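Local coordinates for protein-glutamine gamma-glutamyltransferase (Pseudomonas aeruginosa PAO1, PDB 6G49) that displays transglutaminase activity in vitro, cross-linking protein glutamine and lysine side chains, and is critical for viability, with a possible role linked to the cell wall, at residues A[260-271]-A[281-292]; A[69-77]-A[119-127]. All coordinates share one frame; numbering follows the deposited sequence.

Contact 1 (A[260-271]-A[281-292]); sequences PARVVAGYQGGE and VHQFDAHAWVEY
Glu291 OE1 is gripped by two nitrogens of Arg262: NE donates a bond of 2.7 Å and NH2 a weak, more bent one of 3.0 Å. NE reaches OE1 on the anti side of the carboxylate, and that oxygen in turn lies in the guanidinium plane, the two flat groups staying 49° apart. In both residues CG sits between the backbone N and the carbonyl carbon (chi1 56° for Arg262, 62° for Glu291), and the chains then run on extended, carrying the charges together above the strand pair. OE2 of Glu291 answers to Arg164 and Arg74, and Arg262 NH1 to Glu79, a charge network centred on the buried Arg262 and Glu291. Next along this face, Val264 lies over the indole of Trp289 in a CH-pi contact, with CB 3.7 Å from the centroid of the five-membered ring and CG1 near CZ2. Behind these side chains, paired backbone bonds join Arg262 to Glu291, Val264 to Trp289 and Gly266 to His287, and Gln268 N continues the series to Asp285 O at 2.8 Å. The face bearing Val263 and Val290 packs on helix 243-256. Beyond the corner at Gly266 the ring of Tyr267 leans along 281-286, CB against Val281, and its OH gives a 2.7 Å bond to Gln283 OE1 at the ring edge. Farther on, His282 ND1 donates to Glu271 OE1 at 2.5 Å, in the plane of the imidazole. A water accepts from Gly270 N and donates to Asp285 OD1, bridging to the 3-10 segment 283-285. On the Trp289 side His287 directs NE2 to Asp303 and touches Cys243; by similarity these three form the active site, and the antiparallel pair backed by the helix carrying the cysteine is the hallmark of the transglutaminase-like core.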
loop_
_atom_site.group_PDB
_atom_site.type_symbol
_atom_site.label_atom_id
_atom_site.label_comp_id
_atom_site.label_asym_id
_atom_site.label_seq_id
_atom_site.Cartn_x
_atom_site.Cartn_y
_atom_site.Cartn_z
ATOM N N PRO A 260 12.232 2.222 9.144
ATOM C CA PRO A 260 11.201 1.187 9.169
ATOM C C PRO A 260 10.176 1.504 8.068
ATOM O O PRO A 260 9.808 2.663 7.893
ATOM C CB PRO A 260 10.598 1.296 10.571
ATOM C CG PRO A 260 11.672 2.036 11.366
ATOM C CD PRO A 260 12.238 3.041 10.383
ATOM N N ALA A 261 9.823 0.460 7.316
ATOM C CA ALA A 261 8.953 0.651 6.135
ATOM C C ALA A 261 8.218 -0.639 5.880
ATOM O O ALA A 261 8.731 -1.724 6.176
ATOM C CB ALA A 261 9.775 1.051 4.935
ATOM N N ARG A 262 7.024 -0.535 5.245
ATOM C CA ARG A 262 6.271 -1.730 4.918
ATOM C C ARG A 262 5.483 -1.427 3.640
ATOM O O ARG A 262 5.297 -0.261 3.282
ATOM C CB ARG A 262 5.379 -2.233 6.060
ATOM C CG ARG A 262 4.402 -1.191 6.579
ATOM C CD ARG A 262 3.709 -1.681 7.844
ATOM N NE ARG A 262 2.923 -0.615 8.430
ATOM C CZ ARG A 262 2.631 -0.477 9.735
ATOM N NH1 ARG A 262 3.049 -1.385 10.624
ATOM N NH2 ARG A 262 1.908 0.575 10.129
ATOM N N VAL A 263 5.130 -2.509 2.967
ATOM C CA VAL A 263 4.264 -2.406 1.777
ATOM C C VAL A 263 2.813 -2.386 2.222
ATOM O O VAL A 263 2.368 -3.202 3.057
ATOM C CB VAL A 263 4.575 -3.567 0.813
ATOM C CG1 VAL A 263 3.546 -3.651 -0.307
ATOM C CG2 VAL A 263 5.996 -3.467 0.273
ATOM N N VAL A 264 2.060 -1.468 1.625
ATOM C CA VAL A 264 0.610 -1.374 1.826
ATOM C C VAL A 264 -0.034 -1.912 0.540
ATOM O O VAL A 264 0.319 -1.457 -0.541
ATOM C CB VAL A 264 0.165 0.062 2.124
ATOM C CG1 VAL A 264 -1.314 0.100 2.507
ATOM C CG2 VAL A 264 0.969 0.666 3.274
ATOM N N ALA A 265 -0.980 -2.820 0.678
ATOM C CA ALA A 265 -1.683 -3.378 -0.453
ATOM C C ALA A 265 -3.174 -3.029 -0.343
ATOM O O ALA A 265 -3.750 -2.996 0.739
ATOM C CB ALA A 265 -1.549 -4.866 -0.478
ATOM N N GLY A 266 -3.776 -2.808 -1.490
ATOM C CA GLY A 266 -5.209 -2.480 -1.562
ATOM C C GLY A 266 -5.579 -2.127 -2.975
ATOM O O GLY A 266 -5.206 -2.821 -3.897
ATOM N N TYR A 267 -6.318 -1.029 -3.126
ATOM C CA TYR A 267 -6.768 -0.575 -4.421
ATOM C C TYR A 267 -6.536 0.934 -4.476
ATOM O O TYR A 267 -6.519 1.576 -3.418
ATOM C CB TYR A 267 -8.262 -0.871 -4.616
ATOM C CG TYR A 267 -8.593 -2.333 -4.598
ATOM C CD1 TYR A 267 -8.755 -3.026 -3.407
ATOM C CD2 TYR A 267 -8.601 -3.042 -5.791
ATOM C CE1 TYR A 267 -8.983 -4.402 -3.395
ATOM C CE2 TYR A 267 -8.814 -4.415 -5.790
ATOM C CZ TYR A 267 -8.979 -5.084 -4.592
ATOM O OH TYR A 267 -9.198 -6.428 -4.619
ATOM N N GLN A 268 -6.402 1.478 -5.686
ATOM C CA GLN A 268 -6.281 2.924 -5.820
ATOM C C GLN A 268 -7.254 3.357 -6.923
ATOM O O GLN A 268 -7.112 2.876 -8.030
ATOM C CB GLN A 268 -4.848 3.365 -6.096
ATOM C CG GLN A 268 -4.590 4.820 -5.800
ATOM C CD GLN A 268 -5.251 5.823 -6.711
ATOM O OE1 GLN A 268 -5.414 5.564 -7.880
ATOM N NE2 GLN A 268 -5.550 6.998 -6.160
ATOM N N GLY A 269 -8.087 4.336 -6.566
ATOM C CA GLY A 269 -8.930 4.994 -7.550
ATOM C C GLY A 269 -10.336 4.446 -7.515
ATOM O O GLY A 269 -10.973 4.330 -6.496
ATOM N N GLY A 270 -10.856 4.207 -8.708
ATOM C CA GLY A 270 -12.213 3.742 -8.877
ATOM C C GLY A 270 -12.855 4.379 -10.098
ATOM O O GLY A 270 -12.336 5.316 -10.668
ATOM N N GLU A 271 -14.003 3.852 -10.484
ATOM C CA GLU A 271 -14.728 4.304 -11.652
ATOM C C GLU A 271 -16.097 4.850 -11.246
ATOM O O GLU A 271 -16.873 4.164 -10.634
ATOM C CB GLU A 271 -14.897 3.113 -12.585
ATOM C CG GLU A 271 -13.589 2.475 -13.065
ATOM C CD GLU A 271 -12.838 1.641 -12.021
ATOM O OE1 GLU A 271 -13.364 0.650 -11.516
ATOM O OE2 GLU A 271 -11.683 1.966 -11.728
ATOM N N VAL A 281 -14.974 -0.107 -7.843
ATOM C CA VAL A 281 -13.540 -0.434 -7.759
ATOM C C VAL A 281 -13.407 -1.869 -8.252
ATOM O O VAL A 281 -13.940 -2.801 -7.604
ATOM C CB VAL A 281 -13.006 -0.210 -6.336
ATOM C CG1 VAL A 281 -11.510 -0.519 -6.329
ATOM C CG2 VAL A 281 -13.232 1.208 -5.878
ATOM N N HIS A 282 -12.742 -2.021 -9.384
ATOM C CA HIS A 282 -12.524 -3.368 -9.961
ATOM C C HIS A 282 -11.154 -3.903 -9.564
ATOM O O HIS A 282 -10.286 -3.165 -9.104
ATOM C CB HIS A 282 -12.666 -3.284 -11.478
ATOM C CG HIS A 282 -14.036 -2.906 -11.930
ATOM N ND1 HIS A 282 -14.393 -1.571 -12.111
ATOM C CD2 HIS A 282 -15.088 -3.679 -12.299
ATOM C CE1 HIS A 282 -15.641 -1.552 -12.587
ATOM N NE2 HIS A 282 -16.107 -2.810 -12.708
ATOM N N GLN A 283 -10.935 -5.184 -9.884
ATOM C CA GLN A 283 -9.661 -5.819 -9.536
ATOM C C GLN A 283 -8.529 -5.105 -10.252
ATOM O O GLN A 283 -7.373 -5.065 -9.708
ATOM C CB GLN A 283 -9.680 -7.330 -9.817
ATOM C CG GLN A 283 -10.620 -8.124 -8.953
ATOM C CD GLN A 283 -10.434 -7.979 -7.462
ATOM O OE1 GLN A 283 -9.353 -7.534 -7.027
ATOM N NE2 GLN A 283 -11.419 -8.442 -6.699
ATOM N N PHE A 284 -8.727 -4.511 -11.439
ATOM C CA PHE A 284 -7.663 -3.832 -12.136
ATOM C C PHE A 284 -7.153 -2.601 -11.387
ATOM O O PHE A 284 -6.078 -2.062 -11.781
ATOM C CB PHE A 284 -8.015 -3.511 -13.599
ATOM C CG PHE A 284 -9.247 -2.663 -13.847
ATOM C CD1 PHE A 284 -9.361 -1.356 -13.429
ATOM C CD2 PHE A 284 -10.350 -3.225 -14.488
ATOM C CE1 PHE A 284 -10.500 -0.613 -13.688
ATOM C CE2 PHE A 284 -11.500 -2.473 -14.733
ATOM C CZ PHE A 284 -11.573 -1.179 -14.320
ATOM N N ASP A 285 -7.909 -2.122 -10.405
ATOM C CA ASP A 285 -7.493 -1.003 -9.564
ATOM C C ASP A 285 -6.592 -1.473 -8.407
ATOM O O ASP A 285 -6.193 -0.619 -7.568
ATOM C CB ASP A 285 -8.695 -0.277 -9.010
ATOM C CG ASP A 285 -9.518 0.444 -10.072
ATOM O OD1 ASP A 285 -8.894 0.999 -10.981
ATOM O OD2 ASP A 285 -10.761 0.320 -10.040
ATOM N N ALA A 286 -6.259 -2.754 -8.323
ATOM C CA ALA A 286 -5.384 -3.286 -7.240
ATOM C C ALA A 286 -4.050 -2.547 -7.304
ATOM O O ALA A 286 -3.502 -2.244 -8.386
ATOM C CB ALA A 286 -5.199 -4.756 -7.336
ATOM N N HIS A 287 -3.541 -2.192 -6.124
ATOM C CA HIS A 287 -2.375 -1.322 -6.043
ATOM C C HIS A 287 -1.593 -1.642 -4.770
ATOM O O HIS A 287 -2.123 -2.158 -3.827
ATOM C CB HIS A 287 -2.840 0.128 -6.086
ATOM C CG HIS A 287 -1.792 1.121 -6.414
ATOM N ND1 HIS A 287 -1.063 0.989 -7.568
ATOM C CD2 HIS A 287 -1.366 2.223 -5.767
ATOM C CE1 HIS A 287 -0.211 2.023 -7.626
ATOM N NE2 HIS A 287 -0.353 2.793 -6.519
ATOM N N ALA A 288 -0.323 -1.280 -4.818
ATOM C CA ALA A 288 0.612 -1.433 -3.711
ATOM C C ALA A 288 1.452 -0.182 -3.598
ATOM O O ALA A 288 1.883 0.391 -4.619
ATOM C CB ALA A 288 1.483 -2.639 -3.903
ATOM N N TRP A 289 1.651 0.291 -2.362
ATOM C CA TRP A 289 2.406 1.451 -2.076
ATOM C C TRP A 289 3.224 1.214 -0.784
ATOM O O TRP A 289 3.370 0.054 -0.353
ATOM C CB TRP A 289 1.552 2.716 -2.063
ATOM C CG TRP A 289 0.431 2.735 -1.064
ATOM C CD1 TRP A 289 0.390 3.406 0.124
ATOM C CD2 TRP A 289 -0.888 2.173 -1.243
ATOM N NE1 TRP A 289 -0.820 3.225 0.745
ATOM C CE2 TRP A 289 -1.630 2.493 -0.074
ATOM C CE3 TRP A 289 -1.504 1.373 -2.216
ATOM C CZ2 TRP A 289 -2.963 2.100 0.106
ATOM C CZ3 TRP A 289 -2.822 1.016 -2.036
ATOM C CH2 TRP A 289 -3.524 1.348 -0.877
ATOM N N VAL A 290 3.742 2.293 -0.222
ATOM C CA VAL A 290 4.707 2.198 0.909
ATOM C C VAL A 290 4.227 3.110 2.037
ATOM O O VAL A 290 3.658 4.172 1.833
ATOM C CB VAL A 290 6.127 2.562 0.445
ATOM C CG1 VAL A 290 7.130 2.583 1.613
ATOM C CG2 VAL A 290 6.581 1.607 -0.635
ATOM N N GLU A 291 4.556 2.717 3.265
ATOM C CA GLU A 291 4.595 3.686 4.392
ATOM C C GLU A 291 5.875 3.447 5.175
ATOM O O GLU A 291 6.376 2.296 5.298
ATOM C CB GLU A 291 3.330 3.657 5.249
ATOM C CG GLU A 291 3.053 2.346 5.926
ATOM C CD GLU A 291 1.702 2.290 6.626
ATOM O OE1 GLU A 291 1.398 1.269 7.250
ATOM O OE2 GLU A 291 0.945 3.264 6.515
ATOM N N TYR A 292 6.388 4.542 5.720
ATOM C CA TYR A 292 7.605 4.509 6.497
ATOM C C TYR A 292 7.375 5.307 7.785
ATOM O O TYR A 292 6.542 6.223 7.866
ATOM C CB TYR A 292 8.797 5.032 5.694
ATOM C CG TYR A 292 8.778 6.513 5.389
ATOM C CD1 TYR A 292 7.963 7.051 4.388
ATOM C CD2 TYR A 292 9.478 7.390 6.188
ATOM C CE1 TYR A 292 7.895 8.433 4.206
ATOM C CE2 TYR A 292 9.426 8.765 5.983
ATOM C CZ TYR A 292 8.636 9.278 5.001
ATOM O OH TYR A 292 8.673 10.637 4.878
HETATM O O HOH W 1 -8.835 3.857 -10.848
#

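Contact 2 (A[69-77]-A[119-127]); sequences EQLYWRALT and PWLFALDVA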
loop_
_atom_site.group_PDB
_atom_site.type_symbol
_atom_site.label_atom_id
_atom_site.label_comp_id
_atom_site.label_asym_id
_atom_site.label_seq_id
_atom_site.Cartn_x
_atom_site.Cartn_y
_atom_site.Cartn_z
ATOM N N GLU A 69 -6.662 11.264 -6.315
ATOM C CA GLU A 69 -5.322 11.132 -5.768
ATOM C C GLU A 69 -5.396 10.704 -4.314
ATOM O O GLU A 69 -4.417 10.277 -3.795
ATOM C CB GLU A 69 -4.569 12.478 -5.825
ATOM C CG GLU A 69 -4.709 13.136 -7.171
ATOM C CD GLU A 69 -5.933 14.031 -7.324
ATOM O OE1 GLU A 69 -6.859 13.618 -8.046
ATOM O OE2 GLU A 69 -5.961 15.121 -6.698
ATOM N N GLN A 70 -6.547 10.893 -3.668
ATOM C CA GLN A 70 -6.714 10.548 -2.305
ATOM C C GLN A 70 -7.335 9.144 -2.129
ATOM O O GLN A 70 -7.510 8.744 -0.990
ATOM C CB GLN A 70 -7.656 11.554 -1.638
ATOM C CG GLN A 70 -6.966 12.913 -1.496
ATOM C CD GLN A 70 -7.844 14.023 -0.959
ATOM O OE1 GLN A 70 -8.839 13.804 -0.261
ATOM N NE2 GLN A 70 -7.450 15.242 -1.287
ATOM N N LEU A 71 -7.770 8.482 -3.215
ATOM C CA LEU A 71 -8.548 7.270 -3.117
ATOM C C LEU A 71 -7.614 6.053 -3.027
ATOM O O LEU A 71 -7.525 5.207 -3.925
ATOM C CB LEU A 71 -9.478 7.168 -4.305
ATOM C CG LEU A 71 -10.512 8.288 -4.389
ATOM C CD1 LEU A 71 -11.397 8.042 -5.569
ATOM C CD2 LEU A 71 -11.327 8.383 -3.112
ATOM N N TYR A 72 -6.879 6.014 -1.932
ATOM C CA TYR A 72 -6.053 4.863 -1.551
ATOM C C TYR A 72 -6.815 3.999 -0.563
ATOM O O TYR A 72 -6.892 4.293 0.629
ATOM C CB TYR A 72 -4.709 5.318 -0.966
ATOM C CG TYR A 72 -3.754 5.790 -2.029
ATOM C CD1 TYR A 72 -3.837 7.058 -2.560
ATOM C CD2 TYR A 72 -2.711 4.985 -2.465
ATOM C CE1 TYR A 72 -2.971 7.472 -3.541
ATOM C CE2 TYR A 72 -1.808 5.401 -3.439
ATOM C CZ TYR A 72 -1.941 6.672 -3.971
ATOM O OH TYR A 72 -1.038 7.077 -4.898
ATOM N N TRP A 73 -7.366 2.913 -1.085
ATOM C CA TRP A 73 -8.159 1.942 -0.358
ATOM C C TRP A 73 -7.259 0.887 0.285
ATOM O O TRP A 73 -6.863 -0.055 -0.417
ATOM C CB TRP A 73 -9.237 1.295 -1.231
ATOM C CG TRP A 73 -10.063 2.254 -2.021
ATOM C CD1 TRP A 73 -9.897 2.576 -3.326
ATOM C CD2 TRP A 73 -11.161 3.066 -1.547
ATOM N NE1 TRP A 73 -10.808 3.539 -3.702
ATOM C CE2 TRP A 73 -11.586 3.834 -2.632
ATOM C CE3 TRP A 73 -11.789 3.186 -0.309
ATOM C CZ2 TRP A 73 -12.637 4.751 -2.513
ATOM C CZ3 TRP A 73 -12.827 4.087 -0.191
ATOM C CH2 TRP A 73 -13.234 4.812 -1.295
ATOM N N ARG A 74 -6.887 1.079 1.550
ATOM C CA ARG A 74 -6.031 0.107 2.253
ATOM C C ARG A 74 -6.812 -1.180 2.464
ATOM O O ARG A 74 -7.974 -1.172 2.896
ATOM C CB ARG A 74 -5.498 0.564 3.613
ATOM C CG ARG A 74 -4.588 -0.448 4.319
ATOM C CD ARG A 74 -4.036 0.028 5.672
ATOM N NE ARG A 74 -3.355 1.307 5.603
ATOM C CZ ARG A 74 -2.149 1.549 6.103
ATOM N NH1 ARG A 74 -1.583 0.627 6.883
ATOM N NH2 ARG A 74 -1.522 2.675 5.796
ATOM N N ALA A 75 -6.152 -2.318 2.166
ATOM C CA ALA A 75 -6.626 -3.650 2.532
ATOM C C ALA A 75 -5.793 -4.246 3.643
ATOM O O ALA A 75 -6.328 -4.675 4.682
ATOM C CB ALA A 75 -6.655 -4.561 1.349
ATOM N N LEU A 76 -4.469 -4.317 3.422
ATOM C CA LEU A 76 -3.594 -4.937 4.433
ATOM C C LEU A 76 -2.199 -4.354 4.252
ATOM O O LEU A 76 -1.914 -3.690 3.282
ATOM C CB LEU A 76 -3.565 -6.456 4.303
ATOM C CG LEU A 76 -2.836 -7.044 3.106
ATOM C CD1 LEU A 76 -2.394 -8.472 3.447
ATOM C CD2 LEU A 76 -3.705 -7.030 1.849
ATOM N N THR A 77 -1.307 -4.652 5.208
ATOM C CA THR A 77 0.123 -4.396 5.059
ATOM C C THR A 77 0.855 -5.715 5.011
ATOM O O THR A 77 0.402 -6.735 5.561
ATOM C CB THR A 77 0.781 -3.514 6.136
ATOM O OG1 THR A 77 1.069 -4.292 7.314
ATOM C CG2 THR A 77 -0.031 -2.284 6.459
ATOM N N PRO A 119 -10.218 -11.975 5.070
ATOM C CA PRO A 119 -10.806 -11.248 6.190
ATOM C C PRO A 119 -10.459 -9.768 6.355
ATOM O O PRO A 119 -10.182 -9.352 7.449
ATOM C CB PRO A 119 -10.226 -12.043 7.372
ATOM C CG PRO A 119 -8.822 -12.397 6.965
ATOM C CD PRO A 119 -8.951 -12.648 5.472
ATOM N N TRP A 120 -10.308 -9.019 5.251
ATOM C CA TRP A 120 -9.896 -7.628 5.231
ATOM C C TRP A 120 -11.041 -6.790 4.676
ATOM O O TRP A 120 -11.582 -7.175 3.617
ATOM C CB TRP A 120 -8.629 -7.430 4.372
ATOM C CG TRP A 120 -7.607 -8.470 4.730
ATOM C CD1 TRP A 120 -7.212 -8.808 5.993
ATOM C CD2 TRP A 120 -6.863 -9.318 3.832
ATOM N NE1 TRP A 120 -6.287 -9.820 5.939
ATOM C CE2 TRP A 120 -6.058 -10.166 4.635
ATOM C CE3 TRP A 120 -6.783 -9.454 2.441
ATOM C CZ2 TRP A 120 -5.213 -11.133 4.092
ATOM C CZ3 TRP A 120 -5.984 -10.444 1.900
ATOM C CH2 TRP A 120 -5.203 -11.274 2.717
ATOM N N LEU A 121 -11.398 -5.704 5.357
ATOM C CA LEU A 121 -12.326 -4.742 4.771
ATOM C C LEU A 121 -11.495 -3.608 4.176
ATOM O O LEU A 121 -10.482 -3.146 4.746
ATOM C CB LEU A 121 -13.272 -4.216 5.846
ATOM C CG LEU A 121 -14.177 -5.238 6.536
ATOM C CD1 LEU A 121 -15.309 -4.528 7.261
ATOM C CD2 LEU A 121 -14.689 -6.300 5.618
ATOM N N PHE A 122 -11.937 -3.135 3.025
ATOM C CA PHE A 122 -11.236 -2.074 2.333
ATOM C C PHE A 122 -11.696 -0.712 2.854
ATOM O O PHE A 122 -12.913 -0.479 3.007
ATOM C CB PHE A 122 -11.504 -2.177 0.837
ATOM C CG PHE A 122 -11.351 -3.554 0.270
ATOM C CD1 PHE A 122 -10.172 -4.253 0.453
ATOM C CD2 PHE A 122 -12.411 -4.202 -0.353
ATOM C CE1 PHE A 122 -10.063 -5.554 0.029
ATOM C CE2 PHE A 122 -12.230 -5.460 -0.888
ATOM C CZ PHE A 122 -11.049 -6.135 -0.706
ATOM N N ALA A 123 -10.773 0.217 3.080
ATOM C CA ALA A 123 -11.154 1.534 3.561
ATOM C C ALA A 123 -9.981 2.485 3.426
ATOM O O ALA A 123 -8.814 2.067 3.556
ATOM C CB ALA A 123 -11.568 1.464 5.018
ATOM N N LEU A 124 -10.281 3.777 3.301
ATOM C CA LEU A 124 -9.246 4.815 3.385
ATOM C C LEU A 124 -8.700 4.856 4.815
ATOM O O LEU A 124 -9.410 4.752 5.814
ATOM C CB LEU A 124 -9.835 6.188 3.054
ATOM C CG LEU A 124 -10.603 6.328 1.749
ATOM C CD1 LEU A 124 -11.213 7.714 1.695
ATOM C CD2 LEU A 124 -9.718 6.099 0.506
ATOM N N ASP A 125 -7.372 4.990 4.911
ATOM C CA ASP A 125 -6.708 5.121 6.214
ATOM C C ASP A 125 -7.121 6.468 6.836
ATOM O O ASP A 125 -7.431 7.402 6.123
ATOM C CB ASP A 125 -5.182 5.027 6.001
ATOM C CG ASP A 125 -4.351 4.597 7.192
ATOM O OD1 ASP A 125 -4.813 3.759 7.958
ATOM O OD2 ASP A 125 -3.197 5.093 7.299
ATOM N N VAL A 126 -7.198 6.567 8.196
ATOM C CA VAL A 126 -7.327 5.518 9.164
ATOM C C VAL A 126 -8.837 5.303 9.355
ATOM O O VAL A 126 -9.580 6.283 9.609
ATOM C CB VAL A 126 -6.678 5.901 10.501
ATOM C CG1 VAL A 126 -7.049 4.927 11.592
ATOM C CG2 VAL A 126 -5.165 5.972 10.358
ATOM N N ALA A 127 -9.260 4.054 9.286
ATOM C CA ALA A 127 -10.674 3.732 9.217
ATOM C C ALA A 127 -11.218 3.229 10.549
ATOM O O ALA A 127 -10.576 2.525 11.328
ATOM C CB ALA A 127 -10.952 2.682 8.175
HETATM O O HOH W 2 -5.617 5.503 2.554
HETATM O O HOH W 3 -8.084 -2.458 5.838
#
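Trp73 (chi1 -49°) and Leu124 (chi1 -53°) both hold CG opposite their own carbonyl carbon, and this common choice brings the indole and the leucine branch together. CD2 of Leu124 rests over one face of the six-membered ring, 3.8 Å from its centroid, in a CH-pi contact, while Trp73 NE1 is engaged by Gly269 O. Two residues on, CB of Ala75 abuts the edge of the Phe122 ring, 3.6 Å from CD1. Leu76 is placed to put CD1 over a face of the Trp120 indole, though a second Trp120 conformer makes this less certain. The backbone link is short: Ala123 N donates to Arg74 O at 3.1 Å, and the return bond from Arg74 N to Ala123 O is weak. Past this pair the strands part, and water takes over, accepting from Asp125 N at 3.0 Å and donating to Tyr72 O at 2.6 Å. Arg74 and Asp125 each have an alternate conformer, so their pairing is less certain; in one pair of conformers the guanidinium stacks on the carboxylate, planes 23° apart. With the carboxylate oxygen well out of the guanidinium plane, this salt bridge works by charge alone, no N-H pointing at it. Each has a further partner, Glu291 for Arg74 and Arg164 for Asp125. Tyr72 is hydrogen-bonded to Asp303 through its hydroxyl and would thus be a second-shell residue of the probable active site. The whole is a short antiparallel pairing of strand 72-81 with the broken strand 120-124; on its other side, Ala75 and Leu76 face Ala265 in a classic beta bulge between antiparallel strands.

In the fold
From the N terminus, residues 69-77 come first and 119-127 return to them, so contact 2 closes a loop of 41 residues that contains no helix. Only after it is complete does contact 1 open, a closure of nine residues within the later part of the chain; the two follow in series, without crossing. They meet in space because strand 72-81 has 120-124 for one neighbour and 261-265 with 267-268 for another. Tyr267 O and Trp73 N, 2.8 Å apart, probably form a hydrogen bond at this seam. One sheet thereby joins the TgpA N-terminal family region to the transglutaminase-like region of the periplasmic domain.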